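Local coordinates for LbaCas13a H328A (C2c2) (Lachnospiraceae bacterium NK4A179, PDB 5WLH), which binds a precursor CRISPR RNA as its guide and, as a Cas13a enzyme, probably cuts RNA once that guide pairs with a target, at residues A[104-109]-A[162-167]; A[127-132]-A[226-231]; A[511-516]-A[525-530]. All blocks are in the same frame, centred on the assembly; numbering follows the deposited sequence.

Contact 1: A[104-109]-A[162-167]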
loop_
_atom_site.group_PDB
_atom_site.type_symbol
_atom_site.label_atom_id
_atom_site.label_comp_id
_atom_site.label_asym_id
_atom_site.label_seq_id
_atom_site.Cartn_x
_atom_site.Cartn_y
_atom_site.Cartn_z
ATOM N N SER A 104 -41.953 8.864 9.903
ATOM C CA SER A 104 -41.963 10.294 10.198
ATOM C C SER A 104 -43.371 10.861 10.101
ATOM O O SER A 104 -43.764 11.701 10.917
ATOM C CB SER A 104 -41.022 11.042 9.252
ATOM O OG SER A 104 -41.296 10.718 7.899
ATOM N N ASP A 105 -44.147 10.408 9.112
ATOM C CA ASP A 105 -45.533 10.849 9.006
ATOM C C ASP A 105 -46.384 10.272 10.132
ATOM O O ASP A 105 -47.188 10.988 10.739
ATOM C CB ASP A 105 -46.109 10.459 7.643
ATOM C CG ASP A 105 -45.375 11.121 6.489
ATOM O OD1 ASP A 105 -44.650 12.110 6.731
ATOM O OD2 ASP A 105 -45.515 10.648 5.341
ATOM N N MET A 106 -46.211 8.984 10.438
ATOM C CA MET A 106 -47.062 8.341 11.437
ATOM C C MET A 106 -46.857 8.941 12.823
ATOM O O MET A 106 -47.817 9.121 13.581
ATOM C CB MET A 106 -46.785 6.838 11.464
ATOM C CG MET A 106 -47.196 6.111 10.204
ATOM S SD MET A 106 -46.304 4.555 10.043
ATOM C CE MET A 106 -46.876 3.698 11.513
ATOM N N LEU A 107 -45.617 9.255 13.176
ATOM C CA LEU A 107 -45.318 9.666 14.538
ATOM C C LEU A 107 -45.431 11.172 14.749
ATOM O O LEU A 107 -45.403 11.624 15.899
ATOM C CB LEU A 107 -43.907 9.192 14.933
ATOM C CG LEU A 107 -43.632 7.690 14.774
ATOM C CD1 LEU A 107 -42.296 7.297 15.417
ATOM C CD2 LEU A 107 -44.773 6.835 15.339
ATOM N N SER A 108 -45.554 11.951 13.677
ATOM C CA SER A 108 -45.669 13.402 13.770
ATOM C C SER A 108 -47.119 13.871 13.713
ATOM O O SER A 108 -47.373 15.082 13.692
ATOM C CB SER A 108 -44.855 14.063 12.658
ATOM O OG SER A 108 -45.311 13.627 11.388
ATOM N N VAL A 109 -48.064 12.932 13.709
ATOM C CA VAL A 109 -49.479 13.242 13.573
ATOM C C VAL A 109 -49.948 14.211 14.665
ATOM O O VAL A 109 -49.371 14.288 15.761
ATOM C CB VAL A 109 -50.271 11.921 13.603
ATOM C CG1 VAL A 109 -50.089 11.227 14.947
ATOM C CG2 VAL A 109 -51.745 12.138 13.302
ATOM N N ILE A 162 -49.813 -2.918 9.767
ATOM C CA ILE A 162 -50.380 -3.707 8.676
ATOM C C ILE A 162 -51.172 -2.806 7.736
ATOM O O ILE A 162 -51.088 -2.933 6.509
ATOM C CB ILE A 162 -51.240 -4.854 9.241
ATOM C CG1 ILE A 162 -50.348 -6.001 9.730
ATOM C CG2 ILE A 162 -52.273 -5.347 8.202
ATOM C CD1 ILE A 162 -51.091 -7.105 10.450
ATOM N N ASN A 163 -51.926 -1.861 8.298
ATOM C CA ASN A 163 -52.702 -0.938 7.475
ATOM C C ASN A 163 -51.796 -0.029 6.656
ATOM O O ASN A 163 -52.042 0.190 5.467
ATOM C CB ASN A 163 -53.639 -0.107 8.351
ATOM C CG ASN A 163 -54.770 -0.923 8.932
ATOM O OD1 ASN A 163 -55.119 -1.988 8.413
ATOM N ND2 ASN A 163 -55.355 -0.428 10.018
ATOM N N ARG A 164 -50.744 0.514 7.269
ATOM C CA ARG A 164 -49.844 1.377 6.514
ATOM C C ARG A 164 -49.092 0.586 5.448
ATOM O O ARG A 164 -48.855 1.090 4.343
ATOM C CB ARG A 164 -48.877 2.082 7.467
ATOM C CG ARG A 164 -49.550 3.047 8.435
ATOM C CD ARG A 164 -50.311 4.155 7.711
ATOM N NE ARG A 164 -49.409 5.141 7.119
ATOM C CZ ARG A 164 -49.361 6.426 7.463
ATOM N NH1 ARG A 164 -48.501 7.242 6.862
ATOM N NH2 ARG A 164 -50.170 6.902 8.406
ATOM N N ILE A 165 -48.749 -0.670 5.749
ATOM C CA ILE A 165 -47.969 -1.487 4.821
ATOM C C ILE A 165 -48.792 -1.853 3.586
ATOM O O ILE A 165 -48.275 -1.853 2.462
ATOM C CB ILE A 165 -47.433 -2.740 5.541
ATOM C CG1 ILE A 165 -46.249 -2.374 6.438
ATOM C CG2 ILE A 165 -47.021 -3.818 4.550
ATOM C CD1 ILE A 165 -45.899 -3.464 7.437
ATOM N N LYS A 166 -50.068 -2.180 3.762
ATOM C CA LYS A 166 -50.884 -2.605 2.630
ATOM C C LYS A 166 -51.712 -1.475 2.028
ATOM O O LYS A 166 -52.437 -1.707 1.053
ATOM C CB LYS A 166 -51.801 -3.765 3.041
ATOM C CG LYS A 166 -53.033 -3.364 3.829
ATOM C CD LYS A 166 -53.769 -4.595 4.354
ATOM C CE LYS A 166 -54.298 -5.457 3.220
ATOM N NZ LYS A 166 -54.825 -6.759 3.717
ATOM N N ASN A 167 -51.605 -0.257 2.562
ATOM C CA ASN A 167 -52.419 0.849 2.066
ATOM C C ASN A 167 -52.064 1.230 0.632
ATOM O O ASN A 167 -52.912 1.766 -0.090
ATOM C CB ASN A 167 -52.270 2.058 2.991
ATOM C CG ASN A 167 -53.279 3.148 2.694
ATOM O OD1 ASN A 167 -52.955 4.147 2.049
ATOM N ND2 ASN A 167 -54.509 2.968 3.165
#
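Met106 packs its CG over one face of the Arg164 guanidinium, and this pair carries most of the contact. The apolar share is methylene against that face. Met106 CG sits over the centre of the guanidinium, 3.5 Å from Arg164 CZ. Further along, Met106 SD lies 3.9 Å from Arg164 CG. The two side chains slide past each other in opposite directions. Arg164 is folded at its second and third torsions (chi2 -59°, chi3 -73°). This bend lays the flat group over the methionine. Met106 turns at its last torsion and brings its sulfur and methyl beside the aliphatic part of Arg164. Asp105 CB adds an oblique approach to the guanidinium, 4.1 Å from Arg164 NH1.

The electrostatic share is looser. Asp105 OD2 stays 4.8 Å from Arg164 NH1; these opposite charges may attract weakly but do not touch. No hydrogen bond joins the two segments. Arg164 NE donates instead to Gly100 O, just before helix 103-107, which helps hold the group.

The contact thus bridges helix 103-107 and helix 158-166. Behind it, Ile162 and Ile165 pack on helix 193-206, while Leu107 packs on helices 115-130 and 146-155.

Contact 2: A[127-132]-A[226-231]. With nucleotides of chain B.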
loop_
_atom_site.group_PDB
_atom_site.type_symbol
_atom_site.label_atom_id
_atom_site.label_comp_id
_atom_site.label_asym_id
_atom_site.label_seq_id
_atom_site.Cartn_x
_atom_site.Cartn_y
_atom_site.Cartn_z
ATOM N N THR A 127 -34.082 0.761 27.083
ATOM C CA THR A 127 -33.677 0.559 28.473
ATOM C C THR A 127 -34.292 -0.706 29.055
ATOM O O THR A 127 -33.655 -1.393 29.862
ATOM C CB THR A 127 -34.065 1.786 29.304
ATOM O OG1 THR A 127 -33.344 2.919 28.809
ATOM C CG2 THR A 127 -33.713 1.599 30.776
ATOM N N ASN A 128 -35.516 -1.040 28.646
ATOM C CA ASN A 128 -36.130 -2.271 29.116
ATOM C C ASN A 128 -35.339 -3.491 28.661
ATOM O O ASN A 128 -35.279 -4.492 29.385
ATOM C CB ASN A 128 -37.571 -2.363 28.632
ATOM C CG ASN A 128 -38.525 -1.575 29.506
ATOM O OD1 ASN A 128 -38.102 -0.826 30.383
ATOM N ND2 ASN A 128 -39.819 -1.741 29.270
ATOM N N ARG A 129 -34.718 -3.422 27.479
ATOM C CA ARG A 129 -33.893 -4.535 27.009
ATOM C C ARG A 129 -32.651 -4.706 27.874
ATOM O O ARG A 129 -32.346 -5.815 28.326
ATOM C CB ARG A 129 -33.495 -4.324 25.547
ATOM C CG ARG A 129 -34.665 -4.290 24.598
ATOM C CD ARG A 129 -34.195 -4.215 23.159
ATOM N NE ARG A 129 -35.274 -3.779 22.284
ATOM C CZ ARG A 129 -36.201 -4.589 21.790
ATOM N NH1 ARG A 129 -37.144 -4.110 20.987
ATOM N NH2 ARG A 129 -36.169 -5.885 22.082
ATOM N N ARG A 130 -31.918 -3.615 28.110
ATOM C CA ARG A 130 -30.677 -3.711 28.874
ATOM C C ARG A 130 -30.933 -4.086 30.325
ATOM O O ARG A 130 -30.113 -4.779 30.940
ATOM C CB ARG A 130 -29.908 -2.393 28.810
ATOM C CG ARG A 130 -30.190 -1.557 27.586
ATOM C CD ARG A 130 -29.495 -0.215 27.693
ATOM N NE ARG A 130 -28.054 -0.332 27.497
ATOM C CZ ARG A 130 -27.154 0.421 28.121
ATOM N NH1 ARG A 130 -25.860 0.248 27.885
ATOM N NH2 ARG A 130 -27.549 1.349 28.983
ATOM N N ASN A 131 -32.046 -3.638 30.892
ATOM C CA ASN A 131 -32.386 -3.954 32.269
ATOM C C ASN A 131 -33.230 -5.214 32.386
ATOM O O ASN A 131 -33.838 -5.442 33.435
ATOM C CB ASN A 131 -33.108 -2.772 32.916
ATOM C CG ASN A 131 -32.169 -1.633 33.249
ATOM O OD1 ASN A 131 -31.909 -0.766 32.417
ATOM N ND2 ASN A 131 -31.645 -1.634 34.469
ATOM N N LYS A 132 -33.280 -6.031 31.330
ATOM C CA LYS A 132 -33.987 -7.310 31.311
ATOM C C LYS A 132 -35.478 -7.167 31.616
ATOM O O LYS A 132 -36.143 -8.156 31.945
ATOM C CB LYS A 132 -33.341 -8.314 32.276
ATOM C CG LYS A 132 -31.815 -8.209 32.365
ATOM C CD LYS A 132 -31.287 -8.684 33.719
ATOM C CE LYS A 132 -30.180 -7.775 34.244
ATOM N NZ LYS A 132 -30.703 -6.469 34.752
ATOM N N VAL A 226 -37.885 -1.019 15.748
ATOM C CA VAL A 226 -37.902 0.017 14.713
ATOM C C VAL A 226 -37.931 1.401 15.344
ATOM O O VAL A 226 -37.225 2.318 14.901
ATOM C CB VAL A 226 -39.093 -0.198 13.758
ATOM C CG1 VAL A 226 -39.293 1.033 12.860
ATOM C CG2 VAL A 226 -38.848 -1.412 12.905
ATOM N N LEU A 227 -38.736 1.583 16.392
ATOM C CA LEU A 227 -38.775 2.890 17.043
ATOM C C LEU A 227 -37.451 3.218 17.734
ATOM O O LEU A 227 -37.009 4.370 17.710
ATOM C CB LEU A 227 -39.924 2.959 18.041
ATOM C CG LEU A 227 -41.285 2.709 17.384
ATOM C CD1 LEU A 227 -42.219 2.011 18.352
ATOM C CD2 LEU A 227 -41.869 4.007 16.899
ATOM N N GLU A 228 -36.812 2.226 18.364
ATOM C CA GLU A 228 -35.477 2.451 18.925
ATOM C C GLU A 228 -34.485 2.831 17.838
ATOM O O GLU A 228 -33.589 3.654 18.059
ATOM C CB GLU A 228 -34.981 1.203 19.653
ATOM C CG GLU A 228 -35.834 0.755 20.810
ATOM C CD GLU A 228 -35.403 -0.599 21.333
ATOM O OE1 GLU A 228 -34.206 -0.936 21.159
ATOM O OE2 GLU A 228 -36.259 -1.337 21.883
ATOM N N ASP A 229 -34.629 2.227 16.660
ATOM C CA ASP A 229 -33.753 2.524 15.534
ATOM C C ASP A 229 -34.061 3.897 14.942
ATOM O O ASP A 229 -33.148 4.689 14.668
ATOM C CB ASP A 229 -33.904 1.427 14.481
ATOM C CG ASP A 229 -32.871 1.526 13.374
ATOM O OD1 ASP A 229 -31.684 1.694 13.698
ATOM O OD2 ASP A 229 -33.255 1.421 12.189
ATOM N N PHE A 230 -35.348 4.197 14.769
ATOM C CA PHE A 230 -35.771 5.478 14.206
ATOM C C PHE A 230 -35.275 6.654 15.035
ATOM O O PHE A 230 -34.857 7.680 14.483
ATOM C CB PHE A 230 -37.295 5.502 14.112
ATOM C CG PHE A 230 -37.874 6.831 13.677
ATOM C CD1 PHE A 230 -37.997 7.134 12.337
ATOM C CD2 PHE A 230 -38.313 7.755 14.612
ATOM C CE1 PHE A 230 -38.543 8.343 11.935
ATOM C CE2 PHE A 230 -38.862 8.961 14.215
ATOM C CZ PHE A 230 -38.977 9.249 12.878
ATOM N N TYR A 231 -35.329 6.534 16.358
ATOM C CA TYR A 231 -34.899 7.592 17.262
ATOM C C TYR A 231 -33.440 7.451 17.672
ATOM O O TYR A 231 -32.973 8.225 18.512
ATOM C CB TYR A 231 -35.787 7.625 18.504
ATOM C CG TYR A 231 -37.155 8.210 18.226
ATOM C CD1 TYR A 231 -37.311 9.566 17.931
ATOM C CD2 TYR A 231 -38.291 7.406 18.246
ATOM C CE1 TYR A 231 -38.568 10.101 17.663
ATOM C CE2 TYR A 231 -39.547 7.934 17.977
ATOM C CZ TYR A 231 -39.682 9.278 17.688
ATOM O OH TYR A 231 -40.939 9.793 17.426
ATOM P P G B 15 -24.181 -3.113 27.768
ATOM O OP1 G B 15 -25.574 -2.802 28.210
ATOM O OP2 G B 15 -23.030 -2.701 28.619
ATOM O "O5'" G B 15 -24.046 -4.657 27.462
ATOM C "C5'" G B 15 -25.034 -5.311 26.686
ATOM C "C4'" G B 15 -24.535 -6.624 26.157
ATOM O "O4'" G B 15 -23.388 -6.411 25.297
ATOM C "C3'" G B 15 -24.048 -7.623 27.192
ATOM O "O3'" G B 15 -25.135 -8.323 27.776
ATOM C "C2'" G B 15 -23.127 -8.512 26.372
ATOM O "O2'" G B 15 -23.893 -9.431 25.605
ATOM C "C1'" G B 15 -22.500 -7.498 25.410
ATOM N N9 G B 15 -21.205 -7.005 25.912
ATOM C C8 G B 15 -21.007 -5.981 26.808
ATOM N N7 G B 15 -19.746 -5.781 27.092
ATOM C C5 G B 15 -19.078 -6.735 26.340
ATOM C C6 G B 15 -17.692 -6.997 26.243
ATOM O O6 G B 15 -16.778 -6.404 26.827
ATOM N N1 G B 15 -17.428 -8.055 25.385
ATOM C C2 G B 15 -18.382 -8.757 24.689
ATOM N N2 G B 15 -17.935 -9.740 23.896
ATOM N N3 G B 15 -19.684 -8.521 24.770
ATOM C C4 G B 15 -19.961 -7.507 25.611
#
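Arg129 and Glu228 form a salt bridge that is the whole direct contact between these segments. Arg129 NE gives the main bond, 2.7 Å to Glu228 OE2, with an N-H...O angle of 149°. OE2 receives it on its syn lone pair, and the oxygen lies close to the guanidinium plane. Two weak bonds accompany it: NE also reaches Glu228 OE1 at 3.2 Å, and Arg129 NH1 reaches OE2 at 3.0 Å. The carboxylate is turned 50° from the guanidinium plane, so the pair is not the flat two-pronged kind. Arg129 is extended from CG to NE (chi2 -174°), which carries its head across to the other helix.

The bridge ties the last turn of helix 115-130 to the last turn of helix 218-230. Both belong to an all-helical region of the chain, consistent with the guide-binding lobe of Cas13a enzymes.

Partners outside the two segments hold both groups. Ser125 OG bonds to Glu228 OE2, and Arg234 forms a salt bridge with OE1. Glu228 is buried, and these partners, with Arg129, satisfy both its oxygens. Arg129 NH1 also donates to Arg220 O. Next along the chain, as modelled, Arg130 NH1 lies 3.1 Å from OP1 of G15 of chain B, but this side chain is poorly ordered.

Contact 3: A[511-516]-A[525-530]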
loop_
_atom_site.group_PDB
_atom_site.type_symbol
_atom_site.label_atom_id
_atom_site.label_comp_id
_atom_site.label_asym_id
_atom_site.label_seq_id
_atom_site.Cartn_x
_atom_site.Cartn_y
_atom_site.Cartn_z
ATOM N N ARG A 511 20.913 -3.765 -7.704
ATOM C CA ARG A 511 20.687 -4.686 -8.812
ATOM C C ARG A 511 21.180 -4.096 -10.128
ATOM O O ARG A 511 21.916 -4.750 -10.884
ATOM C CB ARG A 511 19.195 -5.035 -8.905
ATOM C CG ARG A 511 18.861 -5.905 -10.111
ATOM C CD ARG A 511 19.715 -7.181 -10.081
ATOM N NE ARG A 511 19.326 -8.123 -11.128
ATOM C CZ ARG A 511 19.786 -9.365 -11.204
ATOM N NH1 ARG A 511 20.662 -9.806 -10.302
ATOM N NH2 ARG A 511 19.373 -10.166 -12.175
ATOM N N HIS A 512 20.772 -2.859 -10.436
ATOM C CA HIS A 512 21.161 -2.276 -11.712
ATOM C C HIS A 512 22.672 -2.123 -11.812
ATOM O O HIS A 512 23.269 -2.474 -12.834
ATOM C CB HIS A 512 20.450 -0.948 -11.927
ATOM C CG HIS A 512 18.966 -1.104 -11.998
ATOM N ND1 HIS A 512 18.086 -0.084 -11.714
ATOM C CD2 HIS A 512 18.210 -2.183 -12.300
ATOM C CE1 HIS A 512 16.848 -0.526 -11.845
ATOM N NE2 HIS A 512 16.896 -1.799 -12.199
ATOM N N LEU A 513 23.311 -1.607 -10.764
ATOM C CA LEU A 513 24.766 -1.471 -10.815
ATOM C C LEU A 513 25.438 -2.831 -10.944
ATOM O O LEU A 513 26.451 -2.968 -11.638
ATOM C CB LEU A 513 25.279 -0.747 -9.574
ATOM C CG LEU A 513 26.808 -0.579 -9.456
ATOM C CD1 LEU A 513 27.412 0.044 -10.717
ATOM C CD2 LEU A 513 27.123 0.270 -8.253
ATOM N N SER A 514 24.904 -3.843 -10.266
ATOM C CA SER A 514 25.528 -5.164 -10.317
ATOM C C SER A 514 25.313 -5.839 -11.666
ATOM O O SER A 514 26.138 -6.664 -12.085
ATOM C CB SER A 514 24.979 -6.047 -9.195
ATOM O OG SER A 514 23.849 -6.783 -9.610
ATOM N N SER A 515 24.231 -5.485 -12.358
ATOM C CA SER A 515 23.709 -6.330 -13.434
ATOM C C SER A 515 24.711 -6.505 -14.568
ATOM O O SER A 515 24.776 -7.578 -15.183
ATOM C CB SER A 515 22.392 -5.753 -13.961
ATOM O OG SER A 515 22.593 -4.523 -14.615
ATOM N N GLN A 516 25.499 -5.473 -14.865
ATOM C CA GLN A 516 26.469 -5.530 -15.945
ATOM C C GLN A 516 27.914 -5.498 -15.472
ATOM O O GLN A 516 28.819 -5.596 -16.304
ATOM C CB GLN A 516 26.247 -4.377 -16.918
ATOM C CG GLN A 516 25.000 -4.473 -17.747
ATOM C CD GLN A 516 25.033 -3.461 -18.857
ATOM O OE1 GLN A 516 25.677 -3.675 -19.881
ATOM N NE2 GLN A 516 24.381 -2.324 -18.642
ATOM N N SER A 525 25.452 -13.821 -3.387
ATOM C CA SER A 525 24.359 -13.304 -4.203
ATOM C C SER A 525 24.004 -11.857 -3.889
ATOM O O SER A 525 23.140 -11.291 -4.560
ATOM C CB SER A 525 23.112 -14.182 -4.030
ATOM O OG SER A 525 22.894 -14.475 -2.662
ATOM N N ASP A 526 24.634 -11.247 -2.893
ATOM C CA ASP A 526 24.335 -9.868 -2.523
ATOM C C ASP A 526 25.495 -9.002 -3.002
ATOM O O ASP A 526 26.555 -8.961 -2.373
ATOM C CB ASP A 526 24.091 -9.746 -1.021
ATOM C CG ASP A 526 23.552 -8.368 -0.621
ATOM O OD1 ASP A 526 23.556 -7.447 -1.465
ATOM O OD2 ASP A 526 23.132 -8.222 0.542
ATOM N N PHE A 527 25.274 -8.301 -4.121
ATOM C CA PHE A 527 26.273 -7.385 -4.664
ATOM C C PHE A 527 26.829 -6.439 -3.609
ATOM O O PHE A 527 28.044 -6.191 -3.556
ATOM C CB PHE A 527 25.649 -6.578 -5.804
ATOM C CG PHE A 527 26.528 -5.478 -6.310
ATOM C CD1 PHE A 527 27.762 -5.772 -6.867
ATOM C CD2 PHE A 527 26.127 -4.157 -6.235
ATOM C CE1 PHE A 527 28.575 -4.776 -7.337
ATOM C CE2 PHE A 527 26.944 -3.144 -6.710
ATOM C CZ PHE A 527 28.176 -3.456 -7.259
ATOM N N LEU A 528 25.954 -5.878 -2.769
ATOM C CA LEU A 528 26.388 -4.874 -1.806
ATOM C C LEU A 528 27.318 -5.430 -0.738
ATOM O O LEU A 528 28.004 -4.657 -0.073
ATOM C CB LEU A 528 25.185 -4.242 -1.117
ATOM C CG LEU A 528 24.300 -3.445 -2.064
ATOM C CD1 LEU A 528 23.189 -2.710 -1.262
ATOM C CD2 LEU A 528 25.133 -2.469 -2.879
ATOM N N LEU A 529 27.350 -6.733 -0.548
ATOM C CA LEU A 529 28.213 -7.303 0.472
ATOM C C LEU A 529 29.544 -7.788 -0.085
ATOM O O LEU A 529 30.368 -8.300 0.685
ATOM C CB LEU A 529 27.487 -8.438 1.198
ATOM C CG LEU A 529 26.269 -7.924 1.981
ATOM C CD1 LEU A 529 25.698 -9.021 2.835
ATOM C CD2 LEU A 529 26.635 -6.668 2.822
ATOM N N LEU A 530 29.788 -7.621 -1.384
ATOM C CA LEU A 530 31.107 -7.945 -1.919
ATOM C C LEU A 530 32.150 -7.025 -1.304
ATOM O O LEU A 530 31.865 -5.880 -0.947
ATOM C CB LEU A 530 31.132 -7.837 -3.446
ATOM C CG LEU A 530 30.208 -8.781 -4.234
ATOM C CD1 LEU A 530 30.485 -8.685 -5.728
ATOM C CD2 LEU A 530 30.297 -10.231 -3.750
#
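Phe527 presses its ring against Ser514 and Leu513 where the chain leaves helix 486-517 and soon folds back on it. The returning segment opens with an Asx turn at Asp526 and passes into a short 3-10 stretch, 527-529.

The tight part is the ring. Ser514 CB stands over one face in a CH-pi contact, 3.7 Å from the centroid of the Phe527 ring and 28° off its normal. It is displaced toward the rim, and its closest atom is Phe527 CG at 3.3 Å. Leu513 comes from another direction. Its CD2 meets the ring edge, 3.8 Å from Phe527 CE2, and its CG is equally close to that atom. Phe527 has CG anti to the backbone N (chi1 172°), which sends the ring out to the helix. All three residues are buried, and Leu513 continues the apolar layer onto Leu592, Leu595 and Ile599 of helix 588-602. With an alanine in place of Phe527, the CH-pi contact to Ser514 would probably be lost and a gap would be likely to open beside Leu513.

The looser side is polar and partly exposed. Arg511 leaves the backbone away from the returning segment; its NE forms a salt bridge with Glu1049. Ser525 and Asp526 do not touch the helix segment; both pack on His1251. Asp526 OD2 also forms a salt bridge with Arg603. By sequence, Arg603 and His1251 fall in the two R-X4-H motifs that mark the HEPN nuclease domains of Cas13 enzymes. The fold-back therefore probably lies next to the composite HEPN site.

The other oxygen of the same carboxylate closes the Asx turn: Leu528 N donates to Asp526 OD1 at 3.1 Å, meeting it from above the carboxylate plane.

Contacts 1 and 2 are neighbours, with centres 20 Å apart. Their segments alternate along the chain: 104-109, 127-132, 162-167, then 226-231. They meet directly at Leu107, whose CD1 lies 3.6 Å from Leu227 CD2 and 3.5 Å from Tyr231 OH. Helices 103-107, 115-130, 158-166 and 218-230 are thus linked in one helical region, which comes near the bound RNA at contact 2. Contact 3 comes later in the chain and lies across the chain's centre from both, its centre about 76 Å from that of contact 1 and 67 Å from that of contact 2. The set therefore samples two distant parts of the enzyme: probably its guide-binding lobe and its HEPN nuclease lobe.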